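Local coordinates for periplasmic binding protein (Veillonella parvula, PDB 4N01) that probably captures a solute in the periplasm and hands it to a membrane transporter, as periplasmic binding proteins of this family do, at residues 69-74 with 91-96; 87-92 with 107-112; 95-100 with 316-321; 127-132 with 153-158; 270-275 with 309-314. All blocks are in the same frame, centred on the assembly; numbering follows the deposited sequence.

Contact 1: residues 69-74 with 91-96; sequences MSQATT and FKEEEI
The flat carboxamide of Gln71 lies between Ile96, whose CD1 sits over one face at 3.6 Å from Gln71 NE2, and Glu94, whose CG approaches from the other side. At its oxygen end two backbone amides converge. Glu93 N meets Gln71 OE1 at 2.6 Å, nearly along the C=O axis; Glu94 N reaches the same oxygen at 2.9 Å, in the carbonyl plane, on a lone pair. Gln71 NE2 adds a weak bond to Glu94 O at 3.1 Å and a weaker one to Glu95 O, and it also reaches Glu75. Gln71 gets there because CG stands anti to the backbone N (chi1 -179°) and the chain stays extended beyond it. An alanine here would probably leave the amides of Glu93 and Glu94 without their shared acceptor and the loop freer to move. Farther back, Phe91 CB rests 3.5 Å from Met69 O, and its ring meets Trp114 edge-to-face. Water 1 accepts from Gln71 N and donates to Phe91 O and to Glu93 OE2; water 2 links Ala72 N to the same carboxylate oxygen. A negative group so close to the first turn of helix 71-79 would probably be favoured by the helix dipole. Here the 91-96 loop clasps the start of that helix; a helix beginning past the C-terminal edge of a parallel sheet is itself typical of an alpha/beta fold.

Contact 2: residues 87-92 with 107-112; sequences AGTAFK and VKVLSD
Thr89 pairs with Val109 in parallel register, bonding on either side of it, although the two short strands are turned 49° from each other. Thr89 N donates to Lys108 O at 2.9 Å, and Thr89 O receives Leu110 N at 2.8 Å. Beyond this bridge the pairing frays. Phe91 N reaches Ser111 O only weakly, at 3.4 Å; Phe91 CA contacts Asp112 O at 3.3 Å; and water 4 ties Lys92 N to Ser111 O. Ser111 N is buried with no partner. Among the side chains, Thr89 CG2 meets Val107 CG1 at 3.7 Å, the two crossing obliquely. With chi1 at 62°, Thr89 OG1 falls between the backbone N and the carbonyl carbon, where water 3 connects it to Val107 O. Leu110 lays CG against Gly88 CA at 3.9 Å; a beta carbon on the glycine would collide with it. Strand 109-111 borders the five-stranded parallel sheet, and strand 86-90 bonds on its far side to Ala66 and Ser68. Helix 101-104 makes the beta-alpha-beta crossover between the pair, its Tyr104 covering Thr89 and Val109, while Thr74 of helix 71-79 also packs on Thr89.

Contact 3: residues 95-100 with 316-321; sequences EIYPPL and PGVRTV
Arg319 and Tyr97 pass each other, their side chains running in opposite directions. Arg319 CG lies over the face of the Tyr97 ring, 3.9 Å from the centroid and 16° off the normal, a CH-pi contact. Arg319 CD comes to 3.6 Å from Tyr97 CD1. Farther out the guanidinium covers Tyr97 CB with one of its own faces, its plane turned 32° from that of the ring. At the guanidinium edge Arg319 NH2 donates to Glu95 O at 3.0 Å, nearly in the guanidinium plane, and water 6 joins NH1 to the same oxygen. Arg319 NH2 also lies 3.1 Å from Tyr97 N; both donate to Glu75 OE2, the arginine in a salt bridge and the amide in a hydrogen bond, which probably accounts for their closeness. The contact bridges the two halves of this alpha/beta binding protein: residues 95-100 belong to the loop that follows strand 86-90, and residues 316-321 lead into the C-terminal helix 320-332. A glycerol, probably from the crystallisation liquor, lies about 3 Å from the side chain of Tyr97. Behind the first shell, Pro99 CD sits on the opposite face of the tyrosine ring. Val318 CG2 approaches the ring obliquely, 4.1 Å from Tyr97 CD2, and lies 4.0 Å from Leu100 CD1. Val318 is in turn packed by Met172 and Trp188 of helices 165-178 and 182-203, and Gln71 touches Arg319.

Contact 4: residues 127-132 with 153-158; sequences FATGWP and WIPESM
Selenomethionine Met158 lies across the face of Trp131, the two side chains crossing at about a right angle. Met158 CB touches Trp131 CZ3 at 3.7 Å and lies close to Pro132 CD. Next, Met158 CG, placed anti to the carbonyl carbon (chi1 -60°), stands 3.8 Å from the centroid of the six-membered ring of Trp131 and almost on its normal. The chain runs on extended, which carries Met158 SE to 3.9 Å from the centroid of the five-membered ring of Trp131, a Met-aromatic contact over the face. CE, at the tip, packs on Pro316. Pro132 CG meets Met158 O, and Pro132 CD nears Ile154 CG2. Ile154 CG2 lies 3.6 Å from Gly130 O, a buried carbonyl oxygen that has no polar partner in the model. Toward the sheet the contact becomes polar. Thr129 OG1 donates to Trp153 O at 2.7 Å, tilted 30° from the carbonyl plane, and Trp153 N bonds to Ala128 O at 3.1 Å. Beside this bond Phe127 CZ packs on Trp153 CB at 3.6 Å, the two side chains pointing the same way. Strand 127-129 runs between strands 66-68 and 151-153 of the parallel sheet, the latter its border strand. Helix 165-178 and Trp46 of strand 44-50 pack on Trp153, and Ala72 of helix 71-79 touches both Trp131 and Met158.

Contact 5: residues 270-275 with 309-314; sequences ADYGNS and VKLSEI
A lysine turns its amine back into backbone carbonyls: Lys310 NZ donates to Asp271 O at 2.7 Å, tilted 34° out of the carbonyl plane, and more weakly to Gly273 O at 3.2 Å. The chain curls to do so, with chi2 at -63° and chi3 at -71°, bringing CD and CE alongside Asp271 O as well. The carboxylate is near but not in a salt bridge, Asp271 OD2 standing 4.1 Å from Lys310 NZ. Asp271 OD2 instead accepts Gly273 N at 2.8 Å, closing an Asx turn, and OD1 pairs with Arg308. Replacing Lys310 with a leucine would probably strip Asp271 O of its charged donor and leave the turn at 271-273 less firmly held to the end of strand 306-309. Alongside, Asp271 N bonds to Val309 O at 2.9 Å, continuing the parallel pairing of strands 266-270 and 306-309, with Ala270 opposite Val309. Water 7 donates to Asp271 O and accepts from Leu311 N, and lies over the centre of one face of the Tyr272 ring. Tyr272 OH bonds to Asp215 and lies 3.6 Å from Leu311 CD2. On the helix side, Lys310 N is held by Glu313 OE1, met from above the carboxylate plane, while Glu313 also pairs with Arg326. Asp271 O is thus gripped by the amine and the water together; the amine, with two carbonyls and a carboxylate around it, is likely to stay protonated although Lys310 itself is buried.

How the contacts relate
From the N terminus, contact 1 closes the loop running from helix 71-79 through strand 86-90, and contact 2 opens before it ends, so the two interlock and share Phe91 and Lys92. Contact 3 begins on the residues where contact 1 finishes, crosses contact 2, and returns to the chain only at 316-321, near the C terminus. Contacts 4 and 5 both fall within that long span, each closing a shorter loop of its own. Contacts 2 and 4 hold opposite borders of the five-stranded sheet; contact 5 holds the border of the four-stranded one. Contact 3, touching 1, 4 and 5, ties the two halves together, helped by the bond from Glu94 to Ser312.

Contact 1: residues 69-74 with 91-96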
# COMPACT_ATOMS: atom_id res chain seq x y z
N MSE A 69 8.45 3.41 10.14
CA MSE A 69 7.50 2.86 11.10
C MSE A 69 6.49 1.90 10.47
O MSE A 69 5.65 1.34 11.16
CB MSE A 69 6.72 4.00 11.79
CG MSE A 69 7.58 4.99 12.55
SE MSE A 69 8.26 4.30 14.25
CE MSE A 69 6.68 4.67 15.36
N SER A 70 6.57 1.71 9.15
CA SER A 70 5.60 0.86 8.45
C SER A 70 6.28 0.04 7.37
O SER A 70 7.31 0.46 6.82
CB SER A 70 4.50 1.71 7.81
OG SER A 70 3.91 2.58 8.76
N GLN A 71 5.72 -1.12 7.04
CA GLN A 71 6.37 -1.95 6.03
C GLN A 71 6.39 -1.30 4.65
O GLN A 71 7.38 -1.44 3.91
CB GLN A 71 5.72 -3.33 5.94
CG GLN A 71 6.40 -4.22 4.90
CD GLN A 71 5.98 -5.66 4.99
OE1 GLN A 71 5.34 -6.08 5.97
NE2 GLN A 71 6.31 -6.44 3.96
N ALA A 72 5.32 -0.59 4.32
CA ALA A 72 5.20 0.04 3.01
C ALA A 72 6.31 1.08 2.78
O ALA A 72 6.96 1.08 1.74
CB ALA A 72 3.83 0.66 2.81
N THR A 73 6.53 1.95 3.76
CA THR A 73 7.61 2.92 3.63
C THR A 73 8.99 2.26 3.74
O THR A 73 9.96 2.73 3.16
CB THR A 73 7.49 4.08 4.64
OG1 THR A 73 7.33 3.54 5.96
CG2 THR A 73 6.27 4.97 4.31
N THR A 74 9.08 1.16 4.49
CA THR A 74 10.33 0.39 4.52
C THR A 74 10.69 -0.11 3.12
O THR A 74 11.84 0.00 2.69
CB THR A 74 10.25 -0.81 5.49
OG1 THR A 74 10.25 -0.32 6.83
CG2 THR A 74 11.44 -1.76 5.30
N PHE A 91 7.17 -2.66 12.53
CA PHE A 91 5.85 -3.10 12.13
C PHE A 91 5.81 -3.83 10.78
O PHE A 91 5.03 -3.48 9.90
CB PHE A 91 4.86 -1.93 12.16
CG PHE A 91 3.53 -2.29 12.74
CD1 PHE A 91 2.97 -1.52 13.75
CD2 PHE A 91 2.84 -3.41 12.28
CE1 PHE A 91 1.74 -1.86 14.29
CE2 PHE A 91 1.61 -3.75 12.82
CZ PHE A 91 1.06 -2.97 13.82
N LYS A 92 6.67 -4.84 10.62
CA LYS A 92 6.58 -5.72 9.46
C LYS A 92 5.22 -6.44 9.51
O LYS A 92 4.85 -6.97 10.56
CB LYS A 92 7.72 -6.73 9.49
CG LYS A 92 7.63 -7.79 8.39
CD LYS A 92 8.83 -8.73 8.43
CE LYS A 92 8.67 -9.85 7.41
NZ LYS A 92 9.44 -11.08 7.77
N GLU A 93 4.49 -6.46 8.39
CA GLU A 93 3.15 -7.07 8.36
C GLU A 93 3.09 -8.39 7.61
O GLU A 93 2.21 -9.21 7.85
CB GLU A 93 2.14 -6.11 7.71
CG GLU A 93 1.89 -4.83 8.48
CD GLU A 93 1.05 -3.84 7.70
OE1 GLU A 93 0.10 -4.27 7.00
OE2 GLU A 93 1.36 -2.63 7.77
N GLU A 94 4.00 -8.57 6.66
CA GLU A 94 3.99 -9.75 5.80
C GLU A 94 5.39 -9.93 5.24
O GLU A 94 6.26 -9.10 5.50
CB GLU A 94 2.97 -9.57 4.66
CG GLU A 94 3.00 -8.20 3.98
CD GLU A 94 2.05 -8.09 2.78
OE1 GLU A 94 2.39 -8.62 1.70
OE2 GLU A 94 0.97 -7.45 2.91
N GLU A 95 5.62 -11.02 4.49
CA GLU A 95 6.93 -11.28 3.89
C GLU A 95 7.40 -10.07 3.10
O GLU A 95 6.64 -9.48 2.33
CB GLU A 95 6.89 -12.51 2.97
CG GLU A 95 8.25 -12.86 2.35
CD GLU A 95 8.15 -13.86 1.20
OE1 GLU A 95 7.12 -13.87 0.49
OE2 GLU A 95 9.12 -14.63 0.99
N ILE A 96 8.66 -9.69 3.30
CA ILE A 96 9.25 -8.56 2.58
C ILE A 96 9.26 -8.91 1.09
O ILE A 96 9.50 -10.06 0.73
CB ILE A 96 10.68 -8.31 3.07
CG1 ILE A 96 10.66 -7.98 4.56
CG2 ILE A 96 11.35 -7.18 2.27
CD1 ILE A 96 9.76 -6.81 4.91
O HOH W 1 3.39 -1.73 8.75
O HOH W 2 2.66 -1.00 5.47

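Contact 2: residues 87-92 with 107-112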
# COMPACT_ATOMS: atom_id res chain seq x y z
N ALA A 87 18.26 3.78 10.21
CA ALA A 87 18.62 3.41 11.58
C ALA A 87 17.67 2.36 12.16
O ALA A 87 17.96 1.76 13.19
CB ALA A 87 18.66 4.63 12.46
N GLY A 88 16.54 2.15 11.52
CA GLY A 88 15.62 1.15 12.03
C GLY A 88 14.35 1.00 11.21
O GLY A 88 13.96 1.92 10.50
N THR A 89 13.73 -0.17 11.31
CA THR A 89 12.41 -0.38 10.72
C THR A 89 11.47 -0.94 11.77
O THR A 89 11.91 -1.46 12.80
CB THR A 89 12.45 -1.39 9.56
OG1 THR A 89 12.89 -2.66 10.06
CG2 THR A 89 13.37 -0.89 8.46
N ALA A 90 10.17 -0.87 11.50
CA ALA A 90 9.18 -1.35 12.46
C ALA A 90 7.94 -1.89 11.77
O ALA A 90 7.70 -1.61 10.59
CB ALA A 90 8.80 -0.26 13.44
N PHE A 91 7.17 -2.66 12.53
CA PHE A 91 5.85 -3.10 12.13
C PHE A 91 5.81 -3.83 10.78
O PHE A 91 5.03 -3.48 9.90
CB PHE A 91 4.86 -1.93 12.16
CG PHE A 91 3.53 -2.29 12.74
CD1 PHE A 91 2.97 -1.52 13.75
CD2 PHE A 91 2.84 -3.41 12.28
CE1 PHE A 91 1.74 -1.86 14.29
CE2 PHE A 91 1.61 -3.75 12.82
CZ PHE A 91 1.06 -2.97 13.82
N LYS A 92 6.67 -4.84 10.62
CA LYS A 92 6.58 -5.72 9.46
C LYS A 92 5.22 -6.44 9.51
O LYS A 92 4.85 -6.97 10.56
CB LYS A 92 7.72 -6.73 9.49
CG LYS A 92 7.63 -7.79 8.39
CD LYS A 92 8.83 -8.73 8.43
CE LYS A 92 8.67 -9.85 7.41
NZ LYS A 92 9.44 -11.08 7.77
N VAL A 107 19.18 -3.73 7.91
CA VAL A 107 18.64 -2.67 8.75
C VAL A 107 18.10 -3.21 10.08
O VAL A 107 17.38 -4.21 10.10
CB VAL A 107 17.53 -1.89 8.03
CG1 VAL A 107 17.05 -0.74 8.89
CG2 VAL A 107 18.05 -1.38 6.69
N LYS A 108 18.45 -2.54 11.17
CA LYS A 108 17.99 -2.91 12.50
C LYS A 108 16.46 -2.88 12.61
O LYS A 108 15.81 -1.92 12.19
CB LYS A 108 18.59 -1.94 13.52
CG LYS A 108 18.21 -2.19 14.98
CD LYS A 108 18.91 -1.17 15.87
CE LYS A 108 18.67 -1.43 17.35
NZ LYS A 108 19.24 -2.73 17.80
N VAL A 109 15.89 -3.95 13.15
CA VAL A 109 14.46 -4.02 13.43
C VAL A 109 14.18 -3.54 14.85
O VAL A 109 14.66 -4.13 15.81
CB VAL A 109 13.95 -5.46 13.26
CG1 VAL A 109 12.48 -5.54 13.65
CG2 VAL A 109 14.15 -5.91 11.81
N LEU A 110 13.42 -2.45 14.98
CA LEU A 110 13.20 -1.83 16.29
C LEU A 110 12.13 -2.54 17.09
O LEU A 110 12.19 -2.59 18.32
CB LEU A 110 12.83 -0.35 16.14
CG LEU A 110 13.89 0.54 15.47
CD1 LEU A 110 13.42 1.98 15.40
CD2 LEU A 110 15.22 0.43 16.20
N SER A 111 11.14 -3.08 16.39
CA SER A 111 9.99 -3.72 17.01
C SER A 111 9.20 -4.48 15.97
O SER A 111 9.20 -4.11 14.79
CB SER A 111 9.09 -2.66 17.66
OG SER A 111 7.91 -3.25 18.16
N ASP A 112 8.52 -5.54 16.39
CA ASP A 112 7.64 -6.29 15.50
C ASP A 112 6.38 -5.48 15.24
O ASP A 112 5.70 -5.68 14.23
CB ASP A 112 7.29 -7.66 16.10
CG ASP A 112 8.53 -8.50 16.37
OD1 ASP A 112 8.50 -9.30 17.33
OD2 ASP A 112 9.53 -8.35 15.63
O HOH W 3 14.80 -4.00 8.95
O HOH W 4 9.07 -5.28 12.29
O HOH W 5 6.20 -7.98 12.86

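Contact 3: residues 95-100 with 316-321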
# COMPACT_ATOMS: atom_id res chain seq x y z
N GLU A 95 5.62 -11.02 4.49
CA GLU A 95 6.93 -11.28 3.89
C GLU A 95 7.40 -10.07 3.10
O GLU A 95 6.64 -9.48 2.33
CB GLU A 95 6.89 -12.51 2.97
CG GLU A 95 8.25 -12.86 2.35
CD GLU A 95 8.15 -13.86 1.20
OE1 GLU A 95 7.12 -13.87 0.49
OE2 GLU A 95 9.12 -14.63 0.99
N ILE A 96 8.66 -9.69 3.30
CA ILE A 96 9.25 -8.56 2.58
C ILE A 96 9.26 -8.91 1.09
O ILE A 96 9.50 -10.06 0.73
CB ILE A 96 10.68 -8.31 3.07
CG1 ILE A 96 10.66 -7.98 4.56
CG2 ILE A 96 11.35 -7.18 2.27
CD1 ILE A 96 9.76 -6.81 4.91
N TYR A 97 8.95 -7.94 0.24
CA TYR A 97 9.02 -8.12 -1.21
C TYR A 97 10.38 -8.73 -1.55
O TYR A 97 11.43 -8.17 -1.22
CB TYR A 97 8.86 -6.74 -1.86
CG TYR A 97 8.52 -6.74 -3.33
CD1 TYR A 97 7.53 -7.58 -3.83
CD2 TYR A 97 9.18 -5.89 -4.21
CE1 TYR A 97 7.21 -7.57 -5.19
CE2 TYR A 97 8.86 -5.88 -5.56
CZ TYR A 97 7.88 -6.72 -6.04
OH TYR A 97 7.55 -6.72 -7.37
N PRO A 98 10.38 -9.92 -2.18
CA PRO A 98 11.61 -10.71 -2.30
C PRO A 98 12.85 -9.99 -2.87
O PRO A 98 13.94 -10.22 -2.34
CB PRO A 98 11.18 -11.90 -3.17
CG PRO A 98 9.74 -12.09 -2.79
CD PRO A 98 9.20 -10.67 -2.65
N PRO A 99 12.69 -9.12 -3.88
CA PRO A 99 13.90 -8.40 -4.33
C PRO A 99 14.54 -7.52 -3.25
O PRO A 99 15.69 -7.12 -3.40
CB PRO A 99 13.38 -7.52 -5.47
CG PRO A 99 12.18 -8.25 -6.00
CD PRO A 99 11.54 -8.86 -4.78
N LEU A 100 13.81 -7.23 -2.17
CA LEU A 100 14.29 -6.28 -1.16
C LEU A 100 14.72 -6.97 0.14
O LEU A 100 15.16 -6.30 1.07
CB LEU A 100 13.20 -5.25 -0.85
CG LEU A 100 12.64 -4.46 -2.04
CD1 LEU A 100 11.53 -3.51 -1.59
CD2 LEU A 100 13.76 -3.70 -2.72
N PRO A 316 -0.36 1.61 -1.19
CA PRO A 316 0.84 2.30 -1.67
C PRO A 316 2.14 1.58 -1.30
O PRO A 316 2.22 1.00 -0.22
CB PRO A 316 0.78 3.64 -0.95
CG PRO A 316 -0.70 3.90 -0.81
CD PRO A 316 -1.29 2.54 -0.52
N GLY A 317 3.13 1.62 -2.19
CA GLY A 317 4.39 0.93 -1.97
C GLY A 317 5.14 0.79 -3.28
O GLY A 317 5.11 1.70 -4.11
N VAL A 318 5.81 -0.34 -3.47
CA VAL A 318 6.63 -0.54 -4.65
C VAL A 318 6.16 -1.73 -5.46
O VAL A 318 6.78 -2.10 -6.45
CB VAL A 318 8.12 -0.72 -4.29
CG1 VAL A 318 8.63 0.50 -3.54
CG2 VAL A 318 8.29 -1.99 -3.45
N ARG A 319 5.04 -2.33 -5.04
CA ARG A 319 4.60 -3.58 -5.66
C ARG A 319 3.49 -3.41 -6.68
O ARG A 319 3.07 -4.39 -7.30
CB ARG A 319 4.11 -4.56 -4.60
CG ARG A 319 5.08 -4.81 -3.45
CD ARG A 319 4.53 -5.96 -2.63
NE ARG A 319 5.25 -6.12 -1.37
CZ ARG A 319 5.27 -7.25 -0.68
NH1 ARG A 319 4.64 -8.34 -1.14
NH2 ARG A 319 5.93 -7.31 0.46
N THR A 320 2.97 -2.19 -6.83
CA THR A 320 1.70 -2.02 -7.54
C THR A 320 1.68 -2.51 -8.97
O THR A 320 0.82 -3.32 -9.34
CB THR A 320 1.21 -0.54 -7.53
OG1 THR A 320 1.23 -0.05 -6.18
CG2 THR A 320 -0.21 -0.48 -8.06
N VAL A 321 2.59 -2.00 -9.80
CA VAL A 321 2.55 -2.35 -11.21
C VAL A 321 2.85 -3.84 -11.42
O VAL A 321 2.24 -4.49 -12.27
CB VAL A 321 3.48 -1.44 -12.05
CG1 VAL A 321 3.61 -1.97 -13.47
CG2 VAL A 321 2.90 -0.02 -12.07
O HOH W 6 4.27 -10.36 1.11

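Contact 4: residues 127-132 with 153-158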
# COMPACT_ATOMS: atom_id res chain seq x y z
N PHE A 127 15.05 11.29 10.99
CA PHE A 127 13.99 11.27 9.99
C PHE A 127 13.10 10.07 10.27
O PHE A 127 13.61 8.99 10.59
CB PHE A 127 14.61 11.15 8.59
CG PHE A 127 13.61 11.03 7.47
CD1 PHE A 127 13.20 12.16 6.77
CD2 PHE A 127 13.12 9.79 7.08
CE1 PHE A 127 12.29 12.05 5.72
CE2 PHE A 127 12.22 9.67 6.01
CZ PHE A 127 11.81 10.81 5.33
N ALA A 128 11.79 10.24 10.16
CA ALA A 128 10.87 9.12 10.37
C ALA A 128 9.79 9.17 9.32
O ALA A 128 9.37 10.25 8.93
CB ALA A 128 10.25 9.19 11.76
N THR A 129 9.36 8.00 8.86
CA THR A 129 8.28 7.93 7.87
C THR A 129 7.42 6.70 8.14
O THR A 129 7.86 5.78 8.83
CB THR A 129 8.84 7.85 6.43
OG1 THR A 129 7.76 7.86 5.49
CG2 THR A 129 9.67 6.58 6.25
N GLY A 130 6.20 6.69 7.62
CA GLY A 130 5.27 5.60 7.88
C GLY A 130 3.84 6.02 7.58
O GLY A 130 3.60 7.15 7.16
N TRP A 131 2.89 5.11 7.78
CA TRP A 131 1.48 5.47 7.74
C TRP A 131 1.21 6.49 8.84
O TRP A 131 1.91 6.49 9.86
CB TRP A 131 0.62 4.23 7.93
CG TRP A 131 0.52 3.35 6.72
CD1 TRP A 131 1.31 2.28 6.41
CD2 TRP A 131 -0.44 3.45 5.65
NE1 TRP A 131 0.91 1.71 5.22
CE2 TRP A 131 -0.17 2.42 4.73
CE3 TRP A 131 -1.50 4.33 5.38
CZ2 TRP A 131 -0.92 2.22 3.57
CZ3 TRP A 131 -2.25 4.13 4.23
CH2 TRP A 131 -1.96 3.09 3.34
N PRO A 132 0.23 7.38 8.63
CA PRO A 132 -0.14 8.43 9.59
C PRO A 132 -0.36 7.93 11.02
O PRO A 132 0.04 8.62 11.96
CB PRO A 132 -1.44 8.97 9.02
CG PRO A 132 -1.27 8.83 7.56
CD PRO A 132 -0.52 7.52 7.38
N TRP A 153 8.08 12.59 7.41
CA TRP A 153 7.55 12.66 6.05
C TRP A 153 6.60 11.51 5.83
O TRP A 153 6.91 10.37 6.17
CB TRP A 153 8.69 12.55 5.04
CG TRP A 153 8.19 12.55 3.63
CD1 TRP A 153 7.75 13.63 2.92
CD2 TRP A 153 8.05 11.41 2.76
NE1 TRP A 153 7.36 13.24 1.66
CE2 TRP A 153 7.54 11.88 1.54
CE3 TRP A 153 8.32 10.05 2.90
CZ2 TRP A 153 7.29 11.04 0.45
CZ3 TRP A 153 8.08 9.21 1.82
CH2 TRP A 153 7.57 9.71 0.62
N ILE A 154 5.45 11.80 5.24
CA ILE A 154 4.46 10.76 4.95
C ILE A 154 4.08 10.82 3.48
O ILE A 154 3.75 11.90 2.97
CB ILE A 154 3.18 10.97 5.79
CG1 ILE A 154 3.52 10.88 7.28
CG2 ILE A 154 2.10 9.95 5.42
CD1 ILE A 154 2.39 11.31 8.19
N PRO A 155 4.14 9.67 2.78
CA PRO A 155 3.72 9.65 1.37
C PRO A 155 2.31 10.24 1.21
O PRO A 155 1.39 9.90 1.97
CB PRO A 155 3.72 8.16 1.03
CG PRO A 155 4.81 7.58 1.92
CD PRO A 155 4.68 8.37 3.22
N GLU A 156 2.15 11.13 0.24
CA GLU A 156 0.83 11.67 -0.05
C GLU A 156 -0.16 10.58 -0.41
O GLU A 156 -1.36 10.74 -0.21
CB GLU A 156 0.91 12.69 -1.19
CG GLU A 156 1.66 13.97 -0.82
CD GLU A 156 0.91 14.81 0.21
OE1 GLU A 156 -0.34 14.88 0.13
OE2 GLU A 156 1.58 15.40 1.09
N SER A 157 0.34 9.46 -0.93
CA SER A 157 -0.55 8.38 -1.38
C SER A 157 -1.24 7.72 -0.19
O SER A 157 -2.21 6.97 -0.34
CB SER A 157 0.20 7.35 -2.24
OG SER A 157 1.31 6.80 -1.53
N MSE A 158 -0.73 8.01 1.00
CA MSE A 158 -1.28 7.46 2.23
C MSE A 158 -2.12 8.47 3.01
O MSE A 158 -2.57 8.17 4.12
CB MSE A 158 -0.14 6.96 3.13
CG MSE A 158 0.72 5.89 2.49
SE MSE A 158 2.19 5.44 3.68
CE MSE A 158 2.98 4.18 2.46

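Contact 5: residues 270-275 with 309-314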
# COMPACT_ATOMS: atom_id res chain seq x y z
N ALA A 270 -7.97 -10.57 0.14
CA ALA A 270 -6.69 -10.32 0.80
C ALA A 270 -6.29 -11.51 1.66
O ALA A 270 -7.04 -11.95 2.54
CB ALA A 270 -6.75 -9.04 1.64
N ASP A 271 -5.09 -12.03 1.42
CA ASP A 271 -4.57 -13.18 2.17
C ASP A 271 -3.64 -12.69 3.28
O ASP A 271 -2.60 -12.08 3.01
CB ASP A 271 -3.85 -14.13 1.19
CG ASP A 271 -3.32 -15.39 1.86
OD1 ASP A 271 -3.54 -16.49 1.32
OD2 ASP A 271 -2.68 -15.30 2.93
N TYR A 272 -4.00 -12.97 4.54
CA TYR A 272 -3.22 -12.51 5.69
C TYR A 272 -2.32 -13.59 6.30
O TYR A 272 -2.08 -13.60 7.50
CB TYR A 272 -4.15 -11.92 6.77
CG TYR A 272 -4.65 -10.52 6.45
CD1 TYR A 272 -3.92 -9.40 6.83
CD2 TYR A 272 -5.85 -10.33 5.77
CE1 TYR A 272 -4.37 -8.12 6.54
CE2 TYR A 272 -6.30 -9.04 5.47
CZ TYR A 272 -5.56 -7.94 5.86
OH TYR A 272 -6.00 -6.67 5.58
N GLY A 273 -1.79 -14.49 5.46
CA GLY A 273 -0.94 -15.56 5.93
C GLY A 273 0.53 -15.19 6.05
O GLY A 273 0.94 -14.11 5.63
N ASN A 274 1.32 -16.10 6.62
CA ASN A 274 2.74 -15.85 6.90
C ASN A 274 3.67 -16.07 5.70
O ASN A 274 4.61 -15.31 5.49
CB ASN A 274 3.22 -16.73 8.05
CG ASN A 274 2.27 -16.73 9.22
OD1 ASN A 274 1.38 -15.88 9.32
ND2 ASN A 274 2.44 -17.69 10.13
N SER A 275 3.38 -17.10 4.92
CA SER A 275 4.19 -17.44 3.75
C SER A 275 3.36 -17.35 2.47
O SER A 275 2.16 -17.63 2.49
CB SER A 275 4.78 -18.84 3.92
OG SER A 275 5.04 -19.44 2.66
N VAL A 309 -4.72 -11.68 -3.35
CA VAL A 309 -3.70 -10.63 -3.28
C VAL A 309 -3.17 -10.50 -1.87
O VAL A 309 -3.81 -10.96 -0.92
CB VAL A 309 -4.25 -9.23 -3.68
CG1 VAL A 309 -4.74 -9.22 -5.13
CG2 VAL A 309 -5.36 -8.78 -2.71
N LYS A 310 -2.01 -9.88 -1.74
CA LYS A 310 -1.56 -9.38 -0.45
C LYS A 310 -1.96 -7.92 -0.38
O LYS A 310 -1.99 -7.23 -1.40
CB LYS A 310 -0.04 -9.48 -0.33
CG LYS A 310 0.49 -10.90 -0.48
CD LYS A 310 -0.03 -11.79 0.64
CE LYS A 310 0.63 -11.43 1.96
NZ LYS A 310 0.14 -12.29 3.09
N LEU A 311 -2.27 -7.45 0.83
CA LEU A 311 -2.67 -6.06 1.02
C LEU A 311 -1.57 -5.10 0.53
O LEU A 311 -1.87 -4.02 0.02
CB LEU A 311 -2.97 -5.81 2.50
CG LEU A 311 -3.61 -4.47 2.86
CD1 LEU A 311 -5.01 -4.40 2.28
CD2 LEU A 311 -3.63 -4.30 4.38
N SER A 312 -0.31 -5.51 0.67
CA SER A 312 0.83 -4.70 0.23
C SER A 312 0.82 -4.44 -1.27
O SER A 312 1.44 -3.48 -1.74
CB SER A 312 2.13 -5.39 0.60
OG SER A 312 2.27 -6.60 -0.12
N GLU A 313 0.13 -5.30 -2.02
CA GLU A 313 0.08 -5.21 -3.48
C GLU A 313 -0.93 -4.20 -3.98
O GLU A 313 -0.79 -3.68 -5.09
CB GLU A 313 -0.27 -6.59 -4.07
CG GLU A 313 0.87 -7.59 -3.99
CD GLU A 313 0.48 -8.98 -4.45
OE1 GLU A 313 -0.71 -9.37 -4.28
OE2 GLU A 313 1.35 -9.70 -5.00
N ILE A 314 -1.94 -3.92 -3.17
CA ILE A 314 -3.03 -3.02 -3.59
C ILE A 314 -3.10 -1.74 -2.77
O ILE A 314 -4.06 -0.97 -2.87
CB ILE A 314 -4.42 -3.72 -3.58
CG1 ILE A 314 -4.70 -4.36 -2.21
CG2 ILE A 314 -4.50 -4.75 -4.69
CD1 ILE A 314 -6.13 -4.87 -2.05
O HOH W 7 -2.52 -9.30 3.03